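Long-range contacts in phage terminase large subunit (Thermus phage P7426, PDB 7KS4), which probably drives viral DNA into empty capsids by ATP hydrolysis and cuts the viral genome to begin and end packaging, the present chain being its N-terminal ATPase domain: residues 9-13 / 31-35; 36-40 / 176-182; 50-56 / 84-88; 63-68 / 128-133; 69-75 / 132-138. All coordinates share one frame; numbering follows the deposited sequence. Where two conformers were deposited one is given.

Interaction 1 (9-13 / 31-35)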
# COMPACT_ATOMS: atom_id res chain seq x y z
N LEU A 9 -1.42 -12.90 10.54
CA LEU A 9 -2.20 -12.13 9.57
C LEU A 9 -1.84 -10.65 9.70
O LEU A 9 -1.96 -9.90 8.73
CB LEU A 9 -3.71 -12.37 9.75
CG LEU A 9 -4.47 -12.26 11.08
CD1 LEU A 9 -3.77 -12.96 12.23
CD2 LEU A 9 -4.68 -10.81 11.42
N ARG A 10 -1.38 -10.24 10.88
CA ARG A 10 -0.87 -8.88 11.04
C ARG A 10 0.60 -8.92 11.45
O ARG A 10 0.96 -9.64 12.39
CB ARG A 10 -1.66 -8.08 12.11
CG ARG A 10 -3.15 -7.79 11.84
CD ARG A 10 -3.56 -7.79 10.36
NE ARG A 10 -2.67 -6.97 9.54
CZ ARG A 10 -2.63 -7.00 8.21
NH1 ARG A 10 -1.78 -6.22 7.56
NH2 ARG A 10 -3.42 -7.81 7.53
N PRO A 11 1.47 -8.15 10.80
CA PRO A 11 2.86 -8.07 11.27
C PRO A 11 2.91 -7.53 12.69
O PRO A 11 2.16 -6.63 13.07
CB PRO A 11 3.53 -7.12 10.27
CG PRO A 11 2.39 -6.32 9.67
CD PRO A 11 1.23 -7.27 9.63
N SER A 12 3.81 -8.12 13.48
CA SER A 12 3.97 -7.87 14.90
C SER A 12 5.12 -6.89 15.17
O SER A 12 5.94 -6.60 14.30
CB SER A 12 4.24 -9.19 15.63
OG SER A 12 5.42 -9.82 15.13
N ASP A 13 5.18 -6.40 16.41
CA ASP A 13 6.34 -5.62 16.83
C ASP A 13 7.63 -6.39 16.61
O ASP A 13 8.64 -5.82 16.20
CB ASP A 13 6.20 -5.22 18.30
CG ASP A 13 5.09 -4.20 18.54
OD1 ASP A 13 4.75 -3.46 17.59
OD2 ASP A 13 4.57 -4.14 19.67
N HIS A 31 -1.37 -0.80 10.00
CA HIS A 31 -0.92 -2.17 10.23
C HIS A 31 -1.84 -2.91 11.20
O HIS A 31 -2.03 -4.12 11.07
CB HIS A 31 0.51 -2.18 10.78
CG HIS A 31 1.52 -1.64 9.83
ND1 HIS A 31 1.60 -2.04 8.51
CD2 HIS A 31 2.51 -0.73 10.00
CE1 HIS A 31 2.59 -1.40 7.92
NE2 HIS A 31 3.16 -0.60 8.80
N ARG A 32 -2.40 -2.21 12.19
CA ARG A 32 -3.28 -2.87 13.15
C ARG A 32 -4.64 -3.19 12.55
O ARG A 32 -5.35 -4.07 13.07
CB ARG A 32 -3.47 -2.02 14.40
CG ARG A 32 -2.23 -1.95 15.28
CD ARG A 32 -2.54 -1.35 16.64
NE ARG A 32 -1.33 -1.10 17.42
CZ ARG A 32 -0.77 -1.96 18.26
NH1 ARG A 32 -1.30 -3.16 18.45
NH2 ARG A 32 0.33 -1.62 18.91
N SER A 33 -5.02 -2.52 11.47
CA SER A 33 -6.32 -2.75 10.86
C SER A 33 -6.37 -4.11 10.19
O SER A 33 -5.48 -4.47 9.42
CB SER A 33 -6.63 -1.66 9.83
OG SER A 33 -7.80 -1.98 9.11
N THR A 34 -7.44 -4.86 10.46
CA THR A 34 -7.70 -6.14 9.80
C THR A 34 -8.68 -6.02 8.64
O THR A 34 -9.10 -7.04 8.09
CB THR A 34 -8.22 -7.15 10.82
OG1 THR A 34 -9.42 -6.63 11.42
CG2 THR A 34 -7.18 -7.40 11.90
N ALA A 35 -9.05 -4.80 8.25
CA ALA A 35 -10.03 -4.62 7.18
C ALA A 35 -9.47 -5.11 5.85
O ALA A 35 -8.30 -4.89 5.52
CB ALA A 35 -10.42 -3.14 7.07

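Interaction 2 (36-40 / 176-182)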
# COMPACT_ATOMS: atom_id res chain seq x y z
N LYS A 36 -10.33 -5.77 5.07
CA LYS A 36 -9.91 -6.25 3.76
C LYS A 36 -9.76 -5.12 2.75
O LYS A 36 -9.10 -5.31 1.73
CB LYS A 36 -10.90 -7.29 3.24
CG LYS A 36 -10.98 -8.52 4.14
CD LYS A 36 -10.61 -9.79 3.40
CE LYS A 36 -10.45 -10.96 4.37
NZ LYS A 36 -11.65 -11.16 5.23
N ARG A 37 -10.35 -3.95 3.03
CA ARG A 37 -10.20 -2.76 2.19
C ARG A 37 -9.75 -1.63 3.12
O ARG A 37 -10.56 -1.06 3.85
CB ARG A 37 -11.50 -2.39 1.48
CG ARG A 37 -12.09 -3.52 0.65
CD ARG A 37 -11.30 -3.77 -0.63
NE ARG A 37 -11.89 -4.87 -1.40
CZ ARG A 37 -11.48 -6.13 -1.36
NH1 ARG A 37 -10.45 -6.49 -0.60
NH2 ARG A 37 -12.10 -7.05 -2.09
N ARG A 38 -8.46 -1.34 3.09
CA ARG A 38 -7.88 -0.23 3.83
C ARG A 38 -7.59 0.90 2.86
O ARG A 38 -6.88 0.71 1.87
CB ARG A 38 -6.61 -0.67 4.54
CG ARG A 38 -6.85 -1.62 5.71
CD ARG A 38 -5.54 -2.15 6.29
NE ARG A 38 -4.87 -3.10 5.40
CZ ARG A 38 -3.67 -3.63 5.63
NH1 ARG A 38 -2.98 -3.29 6.71
NH2 ARG A 38 -3.15 -4.49 4.77
N VAL A 39 -8.13 2.08 3.16
CA VAL A 39 -8.05 3.24 2.29
C VAL A 39 -7.37 4.34 3.09
O VAL A 39 -7.92 4.81 4.10
CB VAL A 39 -9.43 3.70 1.79
CG1 VAL A 39 -9.29 4.77 0.72
CG2 VAL A 39 -10.23 2.52 1.25
N ALA A 40 -6.18 4.77 2.66
CA ALA A 40 -5.42 5.79 3.37
C ALA A 40 -5.31 7.03 2.49
O ALA A 40 -4.66 7.00 1.44
CB ALA A 40 -4.03 5.28 3.76
N ASP A 176 -10.41 -14.04 -1.49
CA ASP A 176 -10.75 -13.13 -0.41
C ASP A 176 -9.51 -12.35 0.03
O ASP A 176 -9.19 -12.23 1.21
CB ASP A 176 -11.36 -13.89 0.77
CG ASP A 176 -12.12 -12.97 1.71
OD1 ASP A 176 -12.08 -13.22 2.94
OD2 ASP A 176 -12.76 -12.02 1.23
N GLY A 177 -8.80 -11.83 -0.97
CA GLY A 177 -7.59 -11.07 -0.70
C GLY A 177 -7.89 -9.65 -0.25
O GLY A 177 -9.01 -9.15 -0.37
N TRP A 178 -6.86 -9.00 0.29
CA TRP A 178 -7.02 -7.66 0.83
C TRP A 178 -6.37 -6.63 -0.09
O TRP A 178 -5.52 -6.94 -0.92
CB TRP A 178 -6.44 -7.55 2.24
CG TRP A 178 -4.98 -7.89 2.46
CD1 TRP A 178 -4.48 -9.04 3.02
CD2 TRP A 178 -3.84 -7.06 2.19
NE1 TRP A 178 -3.11 -8.97 3.10
CE2 TRP A 178 -2.69 -7.77 2.60
CE3 TRP A 178 -3.67 -5.78 1.62
CZ2 TRP A 178 -1.41 -7.26 2.45
CZ3 TRP A 178 -2.40 -5.28 1.49
CH2 TRP A 178 -1.28 -6.02 1.91
N ALA A 179 -6.82 -5.39 0.07
CA ALA A 179 -6.34 -4.28 -0.71
C ALA A 179 -5.97 -3.16 0.24
O ALA A 179 -6.73 -2.87 1.17
CB ALA A 179 -7.39 -3.78 -1.71
N LEU A 180 -4.80 -2.57 0.01
CA LEU A 180 -4.38 -1.34 0.66
C LEU A 180 -4.35 -0.25 -0.41
O LEU A 180 -3.51 -0.29 -1.32
CB LEU A 180 -3.02 -1.52 1.32
CG LEU A 180 -2.40 -0.29 1.97
CD1 LEU A 180 -3.31 0.31 3.04
CD2 LEU A 180 -1.04 -0.68 2.55
N ILE A 181 -5.26 0.71 -0.30
CA ILE A 181 -5.52 1.71 -1.33
C ILE A 181 -5.09 3.04 -0.76
O ILE A 181 -5.74 3.58 0.14
CB ILE A 181 -7.00 1.72 -1.73
CG1 ILE A 181 -7.41 0.31 -2.19
CG2 ILE A 181 -7.28 2.76 -2.82
CD1 ILE A 181 -8.91 0.14 -2.38
N ILE A 182 -3.99 3.58 -1.28
CA ILE A 182 -3.31 4.72 -0.67
C ILE A 182 -3.13 5.80 -1.73
O ILE A 182 -2.80 5.51 -2.88
CB ILE A 182 -1.95 4.31 -0.06
CG1 ILE A 182 -1.01 3.76 -1.12
CG2 ILE A 182 -2.17 3.27 1.02
CD1 ILE A 182 0.34 3.29 -0.59
O HOH W 1 -11.51 -9.72 -1.16
O HOH W 2 -6.50 -4.33 3.59

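Interaction 3 (50-56 / 84-88)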
# COMPACT_ATOMS: atom_id res chain seq x y z
N GLU A 50 6.45 3.38 2.80
CA GLU A 50 7.14 2.49 3.73
C GLU A 50 6.16 1.48 4.32
O GLU A 50 6.46 0.28 4.38
CB GLU A 50 7.81 3.30 4.84
CG GLU A 50 8.88 2.52 5.58
CD GLU A 50 10.11 2.28 4.73
OE1 GLU A 50 10.19 2.85 3.62
OE2 GLU A 50 10.99 1.51 5.17
N ALA A 51 5.00 1.96 4.78
CA ALA A 51 4.02 1.08 5.39
C ALA A 51 3.54 0.03 4.41
O ALA A 51 3.38 -1.15 4.76
CB ALA A 51 2.85 1.90 5.92
N ALA A 52 3.28 0.43 3.16
CA ALA A 52 2.85 -0.54 2.17
C ALA A 52 3.94 -1.59 1.92
O ALA A 52 3.64 -2.77 1.77
CB ALA A 52 2.48 0.16 0.87
N SER A 53 5.20 -1.16 1.87
CA SER A 53 6.28 -2.11 1.61
C SER A 53 6.38 -3.13 2.74
O SER A 53 6.58 -4.32 2.50
CB SER A 53 7.60 -1.37 1.42
OG SER A 53 8.16 -0.93 2.65
N VAL A 54 6.20 -2.67 3.99
CA VAL A 54 6.24 -3.59 5.13
C VAL A 54 5.13 -4.63 5.02
O VAL A 54 5.34 -5.81 5.33
CB VAL A 54 6.16 -2.81 6.45
CG1 VAL A 54 6.01 -3.76 7.64
CG2 VAL A 54 7.41 -1.95 6.61
N GLU A 55 3.93 -4.20 4.62
CA GLU A 55 2.83 -5.14 4.45
C GLU A 55 3.17 -6.22 3.44
O GLU A 55 2.91 -7.41 3.68
CB GLU A 55 1.56 -4.39 4.03
CG GLU A 55 0.98 -3.47 5.10
CD GLU A 55 0.12 -4.21 6.11
OE1 GLU A 55 -0.45 -5.27 5.75
OE2 GLU A 55 0.01 -3.73 7.26
N ALA A 56 3.75 -5.83 2.31
CA ALA A 56 4.12 -6.80 1.28
C ALA A 56 5.19 -7.77 1.78
O ALA A 56 5.08 -8.98 1.56
CB ALA A 56 4.61 -6.06 0.03
N ARG A 84 11.58 -0.86 -2.56
CA ARG A 84 11.71 -0.96 -1.11
C ARG A 84 11.38 -2.37 -0.62
O ARG A 84 12.02 -2.87 0.31
CB ARG A 84 10.81 0.06 -0.44
CG ARG A 84 11.22 1.47 -0.77
CD ARG A 84 10.34 2.45 -0.07
NE ARG A 84 10.60 3.80 -0.54
CZ ARG A 84 10.36 4.89 0.17
NH1 ARG A 84 9.87 4.78 1.39
NH2 ARG A 84 10.62 6.09 -0.34
N VAL A 85 10.39 -3.02 -1.24
CA VAL A 85 10.10 -4.40 -0.89
C VAL A 85 11.31 -5.28 -1.20
O VAL A 85 11.69 -6.15 -0.40
CB VAL A 85 8.84 -4.89 -1.62
CG1 VAL A 85 8.59 -6.36 -1.35
CG2 VAL A 85 7.62 -4.07 -1.18
N VAL A 86 11.94 -5.06 -2.35
CA VAL A 86 13.12 -5.83 -2.73
C VAL A 86 14.19 -5.74 -1.65
O VAL A 86 14.66 -6.77 -1.13
CB VAL A 86 13.67 -5.36 -4.09
CG1 VAL A 86 15.01 -6.03 -4.39
CG2 VAL A 86 12.67 -5.68 -5.20
N GLU A 87 14.62 -4.52 -1.30
CA GLU A 87 15.67 -4.37 -0.29
C GLU A 87 15.31 -5.13 0.98
O GLU A 87 16.13 -5.89 1.52
CB GLU A 87 15.91 -2.90 0.03
CG GLU A 87 17.13 -2.64 0.95
CD GLU A 87 16.84 -2.88 2.43
OE1 GLU A 87 15.69 -2.66 2.86
OE2 GLU A 87 17.77 -3.30 3.16
N LYS A 88 14.09 -4.94 1.46
CA LYS A 88 13.68 -5.55 2.73
C LYS A 88 13.63 -7.07 2.61
O LYS A 88 14.05 -7.77 3.54
CB LYS A 88 12.32 -5.00 3.16
CG LYS A 88 12.33 -3.51 3.45
CD LYS A 88 10.95 -3.00 3.82
CE LYS A 88 11.04 -1.65 4.52
NZ LYS A 88 11.87 -0.69 3.77

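Interaction 4 (63-68 / 128-133)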
# COMPACT_ATOMS: atom_id res chain seq x y z
N ARG A 63 3.12 -15.83 4.66
CA ARG A 63 2.11 -16.55 3.89
C ARG A 63 2.80 -17.15 2.67
O ARG A 63 2.69 -16.62 1.56
CB ARG A 63 0.97 -15.62 3.49
CG ARG A 63 0.02 -15.32 4.63
CD ARG A 63 -0.89 -16.51 4.86
NE ARG A 63 -1.91 -16.26 5.87
CZ ARG A 63 -2.93 -17.08 6.13
NH1 ARG A 63 -3.06 -18.21 5.44
NH2 ARG A 63 -3.82 -16.77 7.06
N PRO A 64 3.54 -18.25 2.84
CA PRO A 64 4.24 -18.86 1.70
C PRO A 64 3.28 -19.18 0.57
O PRO A 64 2.22 -19.76 0.78
CB PRO A 64 4.86 -20.13 2.30
CG PRO A 64 4.97 -19.85 3.76
CD PRO A 64 3.77 -18.98 4.09
N GLY A 65 3.68 -18.81 -0.65
CA GLY A 65 2.83 -18.97 -1.80
C GLY A 65 1.91 -17.79 -2.05
O GLY A 65 1.18 -17.80 -3.05
N SER A 66 1.94 -16.78 -1.19
CA SER A 66 1.09 -15.62 -1.39
C SER A 66 1.52 -14.87 -2.64
O SER A 66 2.70 -14.84 -3.00
CB SER A 66 1.15 -14.69 -0.18
OG SER A 66 2.47 -14.22 0.04
N GLN A 67 0.54 -14.28 -3.32
CA GLN A 67 0.79 -13.51 -4.53
C GLN A 67 0.17 -12.14 -4.37
O GLN A 67 -0.98 -12.01 -3.93
CB GLN A 67 0.24 -14.22 -5.77
CG GLN A 67 0.94 -15.54 -6.08
CD GLN A 67 0.44 -16.20 -7.35
OE1 GLN A 67 1.23 -16.70 -8.15
NE2 GLN A 67 -0.87 -16.20 -7.55
N GLY A 68 0.93 -11.11 -4.73
CA GLY A 68 0.46 -9.74 -4.61
C GLY A 68 1.07 -8.85 -5.66
O GLY A 68 2.10 -9.17 -6.26
N ALA A 128 6.96 -23.93 -1.80
CA ALA A 128 6.05 -22.87 -2.16
C ALA A 128 6.87 -21.68 -2.63
O ALA A 128 8.04 -21.54 -2.28
CB ALA A 128 5.15 -22.49 -0.99
N THR A 129 6.24 -20.84 -3.44
CA THR A 129 6.87 -19.62 -3.94
C THR A 129 5.88 -18.47 -3.79
O THR A 129 4.80 -18.49 -4.39
CB THR A 129 7.31 -19.79 -5.39
OG1 THR A 129 8.34 -20.78 -5.47
CG2 THR A 129 7.86 -18.48 -5.95
N SER A 130 6.25 -17.49 -2.96
CA SER A 130 5.54 -16.23 -2.90
C SER A 130 6.02 -15.31 -4.02
O SER A 130 7.18 -15.35 -4.41
CB SER A 130 5.76 -15.56 -1.54
OG SER A 130 5.51 -16.47 -0.49
N GLU A 131 5.11 -14.49 -4.53
CA GLU A 131 5.40 -13.66 -5.69
C GLU A 131 4.84 -12.25 -5.50
O GLU A 131 3.70 -12.09 -5.06
CB GLU A 131 4.80 -14.26 -6.97
CG GLU A 131 5.10 -13.46 -8.21
CD GLU A 131 4.72 -14.19 -9.48
OE1 GLU A 131 4.21 -15.32 -9.39
OE2 GLU A 131 4.94 -13.63 -10.57
N PHE A 132 5.65 -11.25 -5.84
CA PHE A 132 5.25 -9.85 -5.74
C PHE A 132 5.69 -9.14 -7.01
O PHE A 132 6.86 -9.23 -7.40
CB PHE A 132 5.87 -9.19 -4.51
CG PHE A 132 5.43 -7.77 -4.28
CD1 PHE A 132 4.12 -7.48 -3.94
CD2 PHE A 132 6.34 -6.72 -4.37
CE1 PHE A 132 3.71 -6.17 -3.71
CE2 PHE A 132 5.94 -5.41 -4.14
CZ PHE A 132 4.63 -5.14 -3.81
N ARG A 133 4.76 -8.44 -7.66
CA ARG A 133 5.04 -7.77 -8.91
C ARG A 133 4.65 -6.30 -8.83
O ARG A 133 3.70 -5.93 -8.14
CB ARG A 133 4.29 -8.39 -10.08
CG ARG A 133 4.82 -9.73 -10.52
CD ARG A 133 4.96 -9.76 -12.03
NE ARG A 133 4.77 -11.10 -12.56
CZ ARG A 133 5.02 -11.44 -13.82
NH1 ARG A 133 4.80 -12.69 -14.21
NH2 ARG A 133 5.50 -10.55 -14.67

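Interaction 5 (69-75 / 132-138)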
# COMPACT_ATOMS: atom_id res chain seq x y z
N TRP A 69 0.41 -7.72 -5.87
CA TRP A 69 0.87 -6.69 -6.79
C TRP A 69 0.91 -5.36 -6.05
O TRP A 69 0.12 -5.12 -5.14
CB TRP A 69 -0.07 -6.51 -8.00
CG TRP A 69 -0.09 -7.62 -9.00
CD1 TRP A 69 0.65 -8.77 -8.99
CD2 TRP A 69 -0.90 -7.68 -10.18
NE1 TRP A 69 0.34 -9.54 -10.09
CE2 TRP A 69 -0.61 -8.88 -10.83
CE3 TRP A 69 -1.86 -6.82 -10.73
CZ2 TRP A 69 -1.24 -9.26 -12.03
CZ3 TRP A 69 -2.48 -7.19 -11.92
CH2 TRP A 69 -2.16 -8.39 -12.55
N ILE A 70 1.83 -4.49 -6.47
CA ILE A 70 1.71 -3.06 -6.23
C ILE A 70 1.46 -2.41 -7.58
O ILE A 70 2.21 -2.63 -8.54
CB ILE A 70 2.94 -2.46 -5.53
CG1 ILE A 70 2.75 -0.95 -5.31
CG2 ILE A 70 4.22 -2.77 -6.30
CD1 ILE A 70 3.25 -0.03 -6.44
N ILE A 71 0.39 -1.62 -7.67
CA ILE A 71 -0.00 -0.95 -8.90
C ILE A 71 0.06 0.55 -8.65
O ILE A 71 -0.48 1.04 -7.66
CB ILE A 71 -1.41 -1.36 -9.36
CG1 ILE A 71 -1.58 -2.88 -9.23
CG2 ILE A 71 -1.66 -0.88 -10.80
CD1 ILE A 71 -2.97 -3.37 -9.56
N ALA A 72 0.72 1.26 -9.55
CA ALA A 72 0.79 2.72 -9.52
C ALA A 72 0.35 3.26 -10.87
O ALA A 72 0.11 2.49 -11.81
CB ALA A 72 2.22 3.19 -9.20
N PRO A 73 0.20 4.58 -11.00
CA PRO A 73 -0.15 5.14 -12.31
C PRO A 73 0.90 4.89 -13.38
O PRO A 73 0.54 4.75 -14.56
CB PRO A 73 -0.33 6.63 -12.02
CG PRO A 73 -0.64 6.71 -10.56
CD PRO A 73 0.18 5.60 -9.94
N THR A 74 2.18 4.85 -13.00
CA THR A 74 3.28 4.64 -13.93
C THR A 74 4.23 3.60 -13.35
O THR A 74 4.21 3.31 -12.16
CB THR A 74 4.06 5.93 -14.18
OG1 THR A 74 4.62 6.39 -12.94
CG2 THR A 74 3.15 7.01 -14.77
N TYR A 75 5.09 3.05 -14.22
CA TYR A 75 6.08 2.09 -13.76
C TYR A 75 7.11 2.76 -12.85
O TYR A 75 7.55 2.17 -11.86
CB TYR A 75 6.77 1.42 -14.95
CG TYR A 75 6.07 0.15 -15.39
CD1 TYR A 75 5.90 -0.91 -14.52
CD2 TYR A 75 5.56 0.02 -16.68
CE1 TYR A 75 5.26 -2.07 -14.90
CE2 TYR A 75 4.92 -1.14 -17.08
CZ TYR A 75 4.77 -2.18 -16.18
OH TYR A 75 4.14 -3.34 -16.55
N PHE A 132 5.65 -11.25 -5.84
CA PHE A 132 5.25 -9.85 -5.74
C PHE A 132 5.69 -9.14 -7.01
O PHE A 132 6.86 -9.23 -7.40
CB PHE A 132 5.87 -9.19 -4.51
CG PHE A 132 5.43 -7.77 -4.28
CD1 PHE A 132 4.12 -7.48 -3.94
CD2 PHE A 132 6.34 -6.72 -4.37
CE1 PHE A 132 3.71 -6.17 -3.71
CE2 PHE A 132 5.94 -5.41 -4.14
CZ PHE A 132 4.63 -5.14 -3.81
N ARG A 133 4.76 -8.44 -7.66
CA ARG A 133 5.04 -7.77 -8.91
C ARG A 133 4.65 -6.30 -8.83
O ARG A 133 3.70 -5.93 -8.14
CB ARG A 133 4.29 -8.39 -10.08
CG ARG A 133 4.82 -9.73 -10.52
CD ARG A 133 4.96 -9.76 -12.03
NE ARG A 133 4.77 -11.10 -12.56
CZ ARG A 133 5.02 -11.44 -13.82
NH1 ARG A 133 4.80 -12.69 -14.21
NH2 ARG A 133 5.50 -10.55 -14.67
N GLY A 134 5.39 -5.48 -9.56
CA GLY A 134 5.00 -4.11 -9.80
C GLY A 134 4.23 -4.00 -11.11
O GLY A 134 4.56 -4.65 -12.10
N LYS A 135 3.19 -3.17 -11.10
CA LYS A 135 2.32 -2.98 -12.25
C LYS A 135 2.03 -1.50 -12.42
O LYS A 135 2.09 -0.72 -11.47
CB LYS A 135 1.01 -3.77 -12.11
CG LYS A 135 1.18 -5.28 -12.13
CD LYS A 135 1.69 -5.75 -13.48
CE LYS A 135 1.74 -7.26 -13.56
NZ LYS A 135 2.31 -7.71 -14.86
N SER A 136 1.68 -1.14 -13.66
CA SER A 136 1.44 0.24 -14.06
C SER A 136 0.04 0.38 -14.64
O SER A 136 -0.37 -0.42 -15.49
CB SER A 136 2.47 0.70 -15.10
OG SER A 136 2.00 1.84 -15.81
N ALA A 137 -0.68 1.42 -14.20
CA ALA A 137 -2.01 1.69 -14.74
C ALA A 137 -1.95 2.15 -16.19
O ALA A 137 -2.88 1.88 -16.96
CB ALA A 137 -2.72 2.74 -13.89
N ASP A 138 -0.88 2.86 -16.59
CA ASP A 138 -0.74 3.32 -17.96
C ASP A 138 -0.25 2.22 -18.90
O ASP A 138 0.18 2.51 -20.02
CB ASP A 138 0.20 4.53 -18.03
CG ASP A 138 1.63 4.20 -17.65
OD1 ASP A 138 1.98 3.01 -17.56
OD2 ASP A 138 2.42 5.15 -17.45
O HOH W 3 0.97 -3.17 -15.81
O HOH W 4 5.14 4.03 -17.03

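Interaction 1 (9-13 / 31-35)
At the C-terminal end of helix 25-32, Arg10, from the loop leading into helix 13-19, reaches the backbone carbonyls of His31 and Ser33. Its NE donates to His31 O at 3.3 Å in a bent bond (141° at the hydrogen), with the acceptor tilted out of the guanidinium plane. His31 O, in the last turn, has no further turn of amides to accept from, which suits it to a long cationic chain. Ser33 O is a contact over one guanidinium face, 3.8 Å from Arg10 NE. Chi2 (-24°) swings Arg10 CD to 4.0 Å from Thr34 CG2, and chi3 (-50°) then turns NE to His31 O; the far end lies at a sulfate, probably from the crystallisation liquor, and bonds Glu55 weakly. Ser33 makes an ST turn, OG accepting from Ala35 N at 3.2 Å, and also bonds Glu220. The His31 imidazole is held at both nitrogens, by Glu55 and Tyr21. Pro11 packs on Phe58 of helix 48-62, while Ser33 leans on Arg38 of strand 37-42 and Phe222 of strand 219-224.

Interaction 2 (36-40 / 176-182)
Strands 37-42 and 178-183 run parallel, Arg37 beside Ala179 and Val39 beside Ile181, in the core sheet of an ASCE P-loop ATPase, 178-183 lying between the Walker B strand and the strand entering the P-loop. Four backbone bonds join them: Ala179 N to Lys36 O, Arg38 N to Ala179 O, Ile181 N to Arg38 O (2.7 Å and nearly straight) and Ala40 N to Ile181 O. On the other edge of strand 37-42, Arg37 and Val39 use their backbone groups on Asp218 and strand 219-224. Lys36 O is gripped twice: Arg37 NH1, 2.9 Å from Lys36 O, comes from the face opposite Ala179 N. The same NH1 meets Gly177 O at 3.0 Å, in the carbonyl plane on a lone pair, and a water links Arg37 NH2 to that oxygen. Lys36 NZ adds a salt bridge to Asp176 OD1 (3.1 Å) whose hydrogen bond is weak. Arg38 is buried: Ile30 O takes NH1, Glu55 and a sulfate take NH2, and a water joins NE to Ala179 O. Trp178, its NE1 bonded to Glu59, offers a cation-pi face; with the planes 80° apart, the guanidinium turns its edge to the ring, Arg38 NH2 3.4 Å from Trp178 CE3.

Interaction 3 (50-56 / 84-88)
Glu50, on the helix that follows the P-loop, forms a salt-bridge network with Arg84 and Lys88 of helix 75-92, beside the bound ADP. The short segments approach to 9.0 Å between axes at a signed angle of -50°. The charged contacts share one carboxylate. Arg84 NH1 donates to Glu50 OE1 at 3.0 Å, meeting it nearly in line with the C-O bond, though the N-H...O bond itself is bent (134°) and the oxygen stands out of the guanidinium plane, while Lys88 NZ comes to OE2 of Glu50 at 2.8 Å from above the carboxylate plane. With one oxygen for each cation, the carboxylate is restrained in its rotation. Glu50 can reach because its chain bends at chi2 (70°), whereas Arg84 stays extended from CG to NE and crosses it at about a right angle. Both Glu50 and Arg84 touch ADP, so the network joins the two helices at the nucleotide pocket. Among the polar groups, Ser53 OG returns its proton to Glu50 O at 2.7 Å, sharing that acceptor with the helical amide of Val54, and Lys88 CE lies 3.5 Å from Ser53 OG. Small residues suit the apolar part, where the helices come closest: Ser53 and Ala56 present little bulk, and Val85 fills the place between them. One methyl serves both, Val85 CG2 lying 3.7 Å from Ser53 CB and 3.8 Å from Ala56 CB.

Interaction 4 (63-68 / 128-133)
Parallel pairing of Gln67 with Glu131 and of Gly68 with Phe132 is carried by Glu131 N to Ser66 O (2.9 Å), Gly68 N to Glu131 O and Arg133 N to Gly68 O. Ahead of it, a type II turn from Arg63 to Ser66 brings the chain into the strand; its third position has positive phi (88°), which Gly65 takes up easily. Gly65 N donates to Ser130 OG at 3.0 Å, and Gly65 CA lies 3.3 Å from Thr129 O in a close CH...O contact. The Ser130 hydroxyl also bonds Leu60 O, tying turn, strand and the end of helix 48-62 together. Pro64 CB rests on Ala128 CB at 4.1 Å. On the face bearing Gln67 and Glu131, these side chains cross at a slant with amide and carboxylate planes steeply inclined; Gln67 NE2 goes to Thr147 O, and Glu131 OE2 accepts from both Arg133 NE and Arg109. Phe132 projects from the other face, its CG anti to N (chi1 -176°). Because Gly68 has no side chain there, the ring lies against the backbone, CD1 of Phe132 being 3.5 Å from Gly68 O. Such a pair, with strand 109-115 continuing antiparallel beyond 126-136, marks where the parallel core of this P-loop ATPase sheet becomes mixed.

Interaction 5 (69-75 / 132-138)
Lys135 and Trp69 meet on one face of the parallel pair formed by strands 67-72 and 126-136. Lys135 CB packs 4.0 Å from Ile71 CG1. With chi1 at -67°, CG stands beside the backbone N and over the indole face, 3.7 Å from Trp69 CE3 in a CH-pi contact; the bend at chi2 (-65°) carries the chain on, and CE comes 3.9 Å from Trp69 CZ2. NZ is 5.2 Å from the centroid of the six-membered ring, at most a weak cation-pi attraction, and bonds Asn142 O. Lysine suits the place because its methylenes cover the aromatic face while its ammonium finds a carbonyl. On the opposite face Ile70 CG2 touches Phe132 CZ at 3.5 Å. At the end of the strand, Ser136 CB sits over the centre of the ring of Tyr75, the first residue of helix 75-92, 3.5 Å from its CD2, a second CH-pi contact, with Gly134 O at that ring's edge. A water accepts from Ser136 N and bonds Tyr75 OH. Ladder bonds run from Ile70 N to Arg133 O through to Ala137 N on Ala72 O (2.7 Å), and Asp138 N reaches Pro73 O. Thr74 N-caps helix 75-92, its OG1 accepting from Gln77 N. Pro73 lies near Glu155, the predicted catalytic residue, and strand 67-72 pairs on its other edge with the Walker B strand, inside the central sheet of an ASCE ATPase.

In the fold
Glu55 of helix 48-62 ties the first three contacts together: its OE2 is 2.6 Å from His31 ND1 of interaction 1, and its OE1 forms a salt bridge of 3.0 Å with Arg38 NH2 of interaction 2. Interactions 4 and 5 are successive lengths of one strand pair and share Phe132, whose CE2 lies 3.7 Å from Val85 CG2 of interaction 3. The helix pair thus packs against the sheet that interactions 2, 4 and 5 build. Nucleotide and metal lie at the C-terminal ends of the parallel strands, as in P-loop ATPases: between nearest atoms, the side chain of Arg84 is about 3 Å from ADP, that of Ile182 about 5 Å from the magnesium ion, and that of Phe132 about 14 Å from ADP.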